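Local atomic coordinates of mRNA-binding protein PUF3 (Saccharomyces cerevisiae, PDB entry 3K49), a protein that binds the 3'-UTRs of mRNAs encoding mitochondrial proteins, among them COX17, whose transcript it drives toward deadenylation and decay. Residues I243-V255 with Y274-I287. Sequence-based numbering, arbitrary orientation.
Sequences IKQEIIETVANNV and YGSKNQKDLIISKI
Gln279 meets Gln245, Ile248 and Lys244 where a helix spanning the boundary of Pumilio repeats 6 and 7 packs against helix 277-284 of repeat 7 in the Puf3 RNA-binding domain. Helices 243-252 and 277-284 run nearly parallel, 17° apart, consistent with the side-by-side stacking of helices in the Pumilio superhelix, and the RNA lies about 10 Å from the nearest atom. CB of Gln279 rests 3.7 Å from CG2 of Ile248. CG continues past CG1 of the same isoleucine, and CD stays beside it, the two side chains crossing at about a right angle. At the tip the amide divides its work. NE2 donates to Gln245 OE1 (3.1 Å, 162° at the hydrogen), with the two amide planes 36° apart; OE1 turns back to accept from Ser276 N at 2.8 Å, in a capping box whose Gln279 N to Ser276 OG bond is weak. The other atom of the Gln245 amide, NE2, donates to Glu249 OE2. Lys244, extended throughout, donates from NZ to Tyr274 O (3.0 Å) from above the carbonyl plane, and also to Gln232 O within repeat 6. Further along, CG2 of Ile248 touches CD1 of Ile283, a side chain that also packs on Ser271 and Ile272 of helix 264-274. Ala252 CB touches Leu282 CG (4.1 Å), and the aliphatic chain of Lys286 lies over Ala252 O. Beyond it, Val255 CG2 contacts Lys286 CB at 3.8 Å.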
ATOM      1  N   ILE A 243      17.894  11.838   4.645  1.00 63.37           N
ATOM      2  CA  ILE A 243      17.153  11.690   3.396  1.00 58.43           C
ATOM      3  C   ILE A 243      15.899  12.557   3.407  1.00 55.51           C
ATOM      4  O   ILE A 243      15.513  13.120   2.384  1.00 49.45           O
ATOM      5  CB  ILE A 243      16.756  10.227   3.140  1.00 67.12           C
ATOM      6  CG1 ILE A 243      17.998   9.334   3.128  1.00 71.50           C
ATOM      7  CG2 ILE A 243      15.985  10.101   1.834  1.00 63.26           C
ATOM      8  CD1 ILE A 243      19.005   9.704   2.062  1.00 76.11           C
ATOM      9  N   LYS A 244      15.261  12.665   4.569  1.00 48.29           N
ATOM     10  CA  LYS A 244      14.072  13.502   4.667  1.00 52.28           C
ATOM     11  C   LYS A 244      14.412  14.960   4.376  1.00 47.88           C
ATOM     12  O   LYS A 244      13.605  15.694   3.811  1.00 43.80           O
ATOM     13  CB  LYS A 244      13.403  13.378   6.029  1.00 44.06           C
ATOM     14  CG  LYS A 244      12.070  14.105   6.096  1.00 48.94           C
ATOM     15  CD  LYS A 244      11.440  13.974   7.470  1.00 61.01           C
ATOM     16  CE  LYS A 244      10.139  14.755   7.584  1.00 49.31           C
ATOM     17  NZ  LYS A 244       9.367  14.319   8.800  1.00 52.35           N
ATOM     18  N   GLN A 245      15.618  15.366   4.758  1.00 49.01           N
ATOM     19  CA  GLN A 245      16.099  16.710   4.482  1.00 51.05           C
ATOM     20  C   GLN A 245      16.353  16.945   2.976  1.00 54.62           C
ATOM     21  O   GLN A 245      15.911  17.951   2.420  1.00 49.93           O
ATOM     22  CB  GLN A 245      17.357  17.006   5.310  1.00 61.22           C
ATOM     23  CG  GLN A 245      17.910  18.433   5.155  1.00 61.63           C
ATOM     24  CD  GLN A 245      16.950  19.503   5.662  1.00 50.98           C
ATOM     25  OE1 GLN A 245      16.167  19.259   6.571  1.00 57.05           O
ATOM     26  NE2 GLN A 245      17.010  20.690   5.072  1.00 48.94           N
ATOM     27  N   GLU A 246      17.052  16.017   2.318  1.00 47.24           N
ATOM     28  CA  GLU A 246      17.296  16.123   0.869  1.00 47.80           C
ATOM     29  C   GLU A 246      16.003  16.157   0.072  1.00 44.94           C
ATOM     30  O   GLU A 246      15.964  16.666  -1.042  1.00 44.06           O
ATOM     31  CB  GLU A 246      18.172  14.969   0.357  1.00 46.77           C
ATOM     32  CG  GLU A 246      19.288  14.591   1.328  1.00 70.40           C
ATOM     33  CD  GLU A 246      19.899  13.225   1.058  1.00 79.52           C
ATOM     34  OE1 GLU A 246      20.373  12.994  -0.081  1.00 82.34           O
ATOM     35  OE2 GLU A 246      19.908  12.392   1.997  1.00 75.07           O
ATOM     36  N   ILE A 247      14.945  15.583   0.629  1.00 51.61           N
ATOM     37  CA  ILE A 247      13.670  15.578  -0.066  1.00 49.44           C
ATOM     38  C   ILE A 247      13.062  16.962   0.056  1.00 41.31           C
ATOM     39  O   ILE A 247      12.642  17.546  -0.936  1.00 49.51           O
ATOM     40  CB  ILE A 247      12.712  14.510   0.476  1.00 41.78           C
ATOM     41  CG1 ILE A 247      13.259  13.109   0.194  1.00 36.01           C
ATOM     42  CG2 ILE A 247      11.353  14.675  -0.159  1.00 35.90           C
ATOM     43  CD1 ILE A 247      12.667  12.016   1.082  1.00 33.94           C
ATOM     44  N   ILE A 248      13.036  17.484   1.278  1.00 37.10           N
ATOM     45  CA  ILE A 248      12.600  18.846   1.523  1.00 42.29           C
ATOM     46  C   ILE A 248      13.424  19.852   0.691  1.00 50.76           C
ATOM     47  O   ILE A 248      12.882  20.721  -0.006  1.00 43.27           O
ATOM     48  CB  ILE A 248      12.767  19.211   3.007  1.00 45.02           C
ATOM     49  CG1 ILE A 248      11.937  18.282   3.898  1.00 53.06           C
ATOM     50  CG2 ILE A 248      12.384  20.655   3.238  1.00 45.36           C
ATOM     51  CD1 ILE A 248      10.440  18.323   3.621  1.00 53.51           C
ATOM     52  N   GLU A 249      14.743  19.737   0.775  1.00 53.62           N
ATOM     53  CA  GLU A 249      15.612  20.651   0.048  1.00 56.71           C
ATOM     54  C   GLU A 249      15.309  20.579  -1.428  1.00 47.39           C
ATOM     55  O   GLU A 249      15.210  21.613  -2.075  1.00 50.07           O
ATOM     56  CB  GLU A 249      17.086  20.364   0.329  1.00 52.57           C
ATOM     57  CG  GLU A 249      17.507  20.772   1.735  1.00 51.74           C
ATOM     58  CD  GLU A 249      18.789  20.083   2.192  1.00 78.77           C
ATOM     59  OE1 GLU A 249      19.177  19.058   1.584  1.00 74.17           O
ATOM     60  OE2 GLU A 249      19.405  20.566   3.173  1.00 82.48           O
ATOM     61  N   THR A 250      15.112  19.368  -1.947  1.00 40.36           N
ATOM     62  CA  THR A 250      14.834  19.206  -3.371  1.00 34.11           C
ATOM     63  C   THR A 250      13.483  19.782  -3.732  1.00 36.62           C
ATOM     64  O   THR A 250      13.335  20.389  -4.786  1.00 37.05           O
ATOM     65  CB  THR A 250      14.896  17.744  -3.820  1.00 34.17           C
ATOM     66  OG1 THR A 250      16.184  17.199  -3.512  1.00 42.67           O
ATOM     67  CG2 THR A 250      14.671  17.653  -5.316  1.00 36.34           C
ATOM     68  N   VAL A 251      12.499  19.599  -2.853  1.00 40.02           N
ATOM     69  CA  VAL A 251      11.174  20.165  -3.082  1.00 40.02           C
ATOM     70  C   VAL A 251      11.231  21.691  -2.980  1.00 48.21           C
ATOM     71  O   VAL A 251      10.550  22.405  -3.722  1.00 46.91           O
ATOM     72  CB  VAL A 251      10.121  19.639  -2.087  1.00 45.99           C
ATOM     73  CG1 VAL A 251       8.775  20.285  -2.370  1.00 41.17           C
ATOM     74  CG2 VAL A 251      10.011  18.128  -2.158  1.00 44.11           C
ATOM     75  N   ALA A 252      12.042  22.191  -2.053  1.00 43.25           N
ATOM     76  CA  ALA A 252      12.238  23.624  -1.935  1.00 49.43           C
ATOM     77  C   ALA A 252      12.743  24.213  -3.264  1.00 54.21           C
ATOM     78  O   ALA A 252      12.181  25.178  -3.786  1.00 57.55           O
ATOM     79  CB  ALA A 252      13.196  23.931  -0.804  1.00 48.44           C
ATOM     80  N   ASN A 253      13.785  23.612  -3.825  1.00 49.50           N
ATOM     81  CA  ASN A 253      14.376  24.110  -5.068  1.00 45.56           C
ATOM     82  C   ASN A 253      13.434  24.076  -6.283  1.00 51.20           C
ATOM     83  O   ASN A 253      13.732  24.670  -7.325  1.00 54.97           O
ATOM     84  CB  ASN A 253      15.652  23.336  -5.398  1.00 43.54           C
ATOM     85  CG  ASN A 253      16.707  23.459  -4.321  1.00 46.77           C
ATOM     86  OD1 ASN A 253      16.805  24.487  -3.646  1.00 48.85           O
ATOM     87  ND2 ASN A 253      17.515  22.409  -4.155  1.00 50.37           N
ATOM     88  N   ASN A 254      12.300  23.394  -6.154  1.00 47.15           N
ATOM     89  CA  ASN A 254      11.414  23.194  -7.301  1.00 53.25           C
ATOM     90  C   ASN A 254       9.947  23.394  -6.985  1.00 60.65           C
ATOM     91  O   ASN A 254       9.075  22.888  -7.702  1.00 62.99           O
ATOM     92  CB  ASN A 254      11.602  21.785  -7.859  1.00 51.40           C
ATOM     93  CG  ASN A 254      12.987  21.567  -8.407  1.00 54.53           C
ATOM     94  OD1 ASN A 254      13.262  21.899  -9.564  1.00 62.60           O
ATOM     95  ND2 ASN A 254      13.880  21.021  -7.578  1.00 41.49           N
ATOM     96  N   VAL A 255       9.675  24.133  -5.917  1.00 46.13           N
ATOM     97  CA  VAL A 255       8.336  24.167  -5.359  1.00 51.46           C
ATOM     98  C   VAL A 255       7.255  24.325  -6.402  1.00 54.87           C
ATOM     99  O   VAL A 255       6.254  23.609  -6.397  1.00 56.67           O
ATOM    100  CB  VAL A 255       8.166  25.304  -4.369  1.00 59.67           C
ATOM    101  CG1 VAL A 255       6.732  25.316  -3.877  1.00 62.68           C
ATOM    102  CG2 VAL A 255       9.131  25.131  -3.210  1.00 64.56           C
ATOM    103  N   TYR A 274       4.173  17.032   6.756  1.00 51.65           N
ATOM    104  CA  TYR A 274       4.978  16.269   7.711  1.00 51.32           C
ATOM    105  C   TYR A 274       6.384  16.811   7.984  1.00 52.12           C
ATOM    106  O   TYR A 274       7.107  16.278   8.818  1.00 49.38           O
ATOM    107  CB  TYR A 274       5.038  14.798   7.299  1.00 52.76           C
ATOM    108  CG  TYR A 274       3.685  14.135   7.370  1.00 61.16           C
ATOM    109  CD1 TYR A 274       2.999  14.046   8.578  1.00 61.32           C
ATOM    110  CD2 TYR A 274       3.078  13.621   6.233  1.00 58.63           C
ATOM    111  CE1 TYR A 274       1.753  13.452   8.653  1.00 68.07           C
ATOM    112  CE2 TYR A 274       1.831  13.021   6.300  1.00 67.13           C
ATOM    113  CZ  TYR A 274       1.174  12.935   7.510  1.00 74.96           C
ATOM    114  OH  TYR A 274      -0.070  12.337   7.573  1.00 75.34           O
ATOM    115  N   GLY A 275       6.779  17.865   7.286  1.00 49.37           N
ATOM    116  CA  GLY A 275       8.071  18.465   7.551  1.00 56.96           C
ATOM    117  C   GLY A 275       8.104  19.217   8.874  1.00 61.36           C
ATOM    118  O   GLY A 275       7.078  19.712   9.340  1.00 64.15           O
ATOM    119  N   SER A 276       9.287  19.298   9.480  1.00 65.96           N
ATOM    120  CA  SER A 276       9.487  20.048  10.720  1.00 65.45           C
ATOM    121  C   SER A 276       9.188  21.539  10.533  1.00 65.53           C
ATOM    122  O   SER A 276       8.966  22.007   9.414  1.00 64.84           O
ATOM    123  CB  SER A 276      10.919  19.862  11.240  1.00 50.39           C
ATOM    124  OG  SER A 276      11.861  20.470  10.372  1.00 52.97           O
ATOM    125  N   LYS A 277       9.180  22.283  11.634  1.00 59.32           N
ATOM    126  CA  LYS A 277       8.941  23.718  11.583  1.00 54.13           C
ATOM    127  C   LYS A 277       9.836  24.396  10.547  1.00 66.06           C
ATOM    128  O   LYS A 277       9.362  25.155   9.695  1.00 61.29           O
ATOM    129  CB  LYS A 277       9.156  24.340  12.974  1.00 64.55           C
ATOM    130  CG  LYS A 277      10.221  23.634  13.823  1.00 65.63           C
ATOM    131  CD  LYS A 277      11.615  24.206  13.594  1.00 68.56           C
ATOM    132  CE  LYS A 277      12.671  23.100  13.551  1.00 83.17           C
ATOM    133  NZ  LYS A 277      12.614  22.166  14.722  1.00 67.06           N
ATOM    134  N   ASN A 278      11.132  24.107  10.625  1.00 60.65           N
ATOM    135  CA  ASN A 278      12.122  24.705   9.732  1.00 68.06           C
ATOM    136  C   ASN A 278      11.954  24.252   8.282  1.00 67.74           C
ATOM    137  O   ASN A 278      11.895  25.077   7.369  1.00 66.01           O
ATOM    138  CB  ASN A 278      13.538  24.388  10.231  1.00 80.04           C
ATOM    139  CG  ASN A 278      14.580  25.361   9.705  1.00 89.77           C
ATOM    140  OD1 ASN A 278      14.466  25.878   8.593  1.00 95.84           O
ATOM    141  ND2 ASN A 278      15.608  25.610  10.507  1.00 94.01           N
ATOM    142  N   GLN A 279      11.879  22.938   8.076  1.00 63.69           N
ATOM    143  CA  GLN A 279      11.701  22.378   6.738  1.00 51.39           C
ATOM    144  C   GLN A 279      10.496  23.007   6.042  1.00 49.59           C
ATOM    145  O   GLN A 279      10.528  23.308   4.847  1.00 58.29           O
ATOM    146  CB  GLN A 279      11.559  20.855   6.820  1.00 49.39           C
ATOM    147  CG  GLN A 279      12.822  20.170   7.309  1.00 48.14           C
ATOM    148  CD  GLN A 279      12.589  18.752   7.764  1.00 52.21           C
ATOM    149  OE1 GLN A 279      11.457  18.358   8.037  1.00 69.15           O
ATOM    150  NE2 GLN A 279      13.661  17.975   7.863  1.00 49.88           N
ATOM    151  N   LYS A 280       9.435  23.225   6.809  1.00 56.96           N
ATOM    152  CA  LYS A 280       8.196  23.775   6.271  1.00 65.38           C
ATOM    153  C   LYS A 280       8.362  25.232   5.848  1.00 65.75           C
ATOM    154  O   LYS A 280       7.880  25.648   4.789  1.00 62.49           O
ATOM    155  CB  LYS A 280       7.079  23.651   7.306  1.00 62.65           C
ATOM    156  CG  LYS A 280       5.752  24.246   6.876  1.00 67.45           C
ATOM    157  CD  LYS A 280       4.679  23.944   7.920  1.00 78.69           C
ATOM    158  CE  LYS A 280       4.813  22.515   8.453  1.00 73.25           C
ATOM    159  NZ  LYS A 280       3.686  22.133   9.358  1.00 83.05           N
ATOM    160  N   ASP A 281       9.049  26.004   6.683  1.00 62.60           N
ATOM    161  CA  ASP A 281       9.261  27.414   6.399  1.00 63.10           C
ATOM    162  C   ASP A 281      10.196  27.553   5.205  1.00 65.09           C
ATOM    163  O   ASP A 281      10.049  28.459   4.381  1.00 67.80           O
ATOM    164  CB  ASP A 281       9.820  28.132   7.633  1.00 68.64           C
ATOM    165  CG  ASP A 281       8.801  28.222   8.767  1.00 82.50           C
ATOM    166  OD1 ASP A 281       7.676  28.718   8.529  1.00 82.76           O
ATOM    167  OD2 ASP A 281       9.124  27.798   9.899  1.00 92.45           O
ATOM    168  N   LEU A 282      11.150  26.632   5.114  1.00 62.41           N
ATOM    169  CA  LEU A 282      12.043  26.562   3.965  1.00 59.81           C
ATOM    170  C   LEU A 282      11.273  26.463   2.649  1.00 59.12           C
ATOM    171  O   LEU A 282      11.660  27.059   1.647  1.00 74.12           O
ATOM    172  CB  LEU A 282      12.979  25.367   4.108  1.00 61.82           C
ATOM    173  CG  LEU A 282      14.037  25.290   3.018  1.00 58.61           C
ATOM    174  CD1 LEU A 282      14.582  26.674   2.784  1.00 53.27           C
ATOM    175  CD2 LEU A 282      15.139  24.315   3.412  1.00 68.02           C
ATOM    176  N   ILE A 283      10.185  25.704   2.651  1.00 51.28           N
ATOM    177  CA  ILE A 283       9.399  25.515   1.444  1.00 55.56           C
ATOM    178  C   ILE A 283       8.468  26.692   1.188  1.00 54.02           C
ATOM    179  O   ILE A 283       8.295  27.125   0.049  1.00 51.46           O
ATOM    180  CB  ILE A 283       8.567  24.219   1.526  1.00 49.58           C
ATOM    181  CG1 ILE A 283       9.484  22.999   1.597  1.00 45.57           C
ATOM    182  CG2 ILE A 283       7.594  24.121   0.355  1.00 46.42           C
ATOM    183  CD1 ILE A 283       8.751  21.725   1.948  1.00 53.30           C
ATOM    184  N   ILE A 284       7.853  27.197   2.249  1.00 56.75           N
ATOM    185  CA  ILE A 284       6.855  28.251   2.119  1.00 59.39           C
ATOM    186  C   ILE A 284       7.508  29.587   1.770  1.00 61.91           C
ATOM    187  O   ILE A 284       6.906  30.432   1.111  1.00 66.05           O
ATOM    188  CB  ILE A 284       6.021  28.376   3.400  1.00 62.18           C
ATOM    189  CG1 ILE A 284       5.377  27.026   3.723  1.00 68.75           C
ATOM    190  CG2 ILE A 284       4.969  29.469   3.252  1.00 67.15           C
ATOM    191  CD1 ILE A 284       4.560  27.008   4.984  1.00 71.26           C
ATOM    192  N   SER A 285       8.753  29.758   2.201  1.00 52.19           N
ATOM    193  CA  SER A 285       9.506  30.973   1.907  1.00 60.54           C
ATOM    194  C   SER A 285       9.803  31.116   0.417  1.00 66.85           C
ATOM    195  O   SER A 285      10.381  32.114  -0.019  1.00 71.58           O
ATOM    196  CB  SER A 285      10.810  31.002   2.710  1.00 65.00           C
ATOM    197  OG  SER A 285      11.720  30.021   2.250  1.00 64.36           O
ATOM    198  N   LYS A 286       9.406  30.116  -0.363  1.00 60.01           N
ATOM    199  CA  LYS A 286       9.602  30.145  -1.805  1.00 61.07           C
ATOM    200  C   LYS A 286       8.380  30.735  -2.496  1.00 70.25           C
ATOM    201  O   LYS A 286       8.461  31.210  -3.630  1.00 70.41           O
ATOM    202  CB  LYS A 286       9.870  28.732  -2.336  1.00 61.65           C
ATOM    203  CG  LYS A 286      11.087  28.060  -1.723  1.00 61.64           C
ATOM    204  CD  LYS A 286      12.372  28.721  -2.192  1.00 67.46           C
ATOM    205  CE  LYS A 286      13.594  28.014  -1.625  1.00 71.89           C
ATOM    206  NZ  LYS A 286      14.839  28.436  -2.328  1.00 69.39           N
ATOM    207  N   ILE A 287       7.248  30.713  -1.801  1.00 71.11           N
ATOM    208  CA  ILE A 287       5.978  31.100  -2.399  1.00 73.80           C
ATOM    209  C   ILE A 287       5.399  32.350  -1.757  1.00 68.67           C
ATOM    210  O   ILE A 287       4.604  33.059  -2.369  1.00 72.74           O
ATOM    211  CB  ILE A 287       4.950  29.964  -2.276  1.00 82.37           C
ATOM    212  CG1 ILE A 287       5.532  28.663  -2.818  1.00 73.85           C
ATOM    213  CG2 ILE A 287       3.669  30.312  -3.019  1.00 85.12           C
ATOM    214  CD1 ILE A 287       4.552  27.521  -2.774  1.00 84.06           C
TER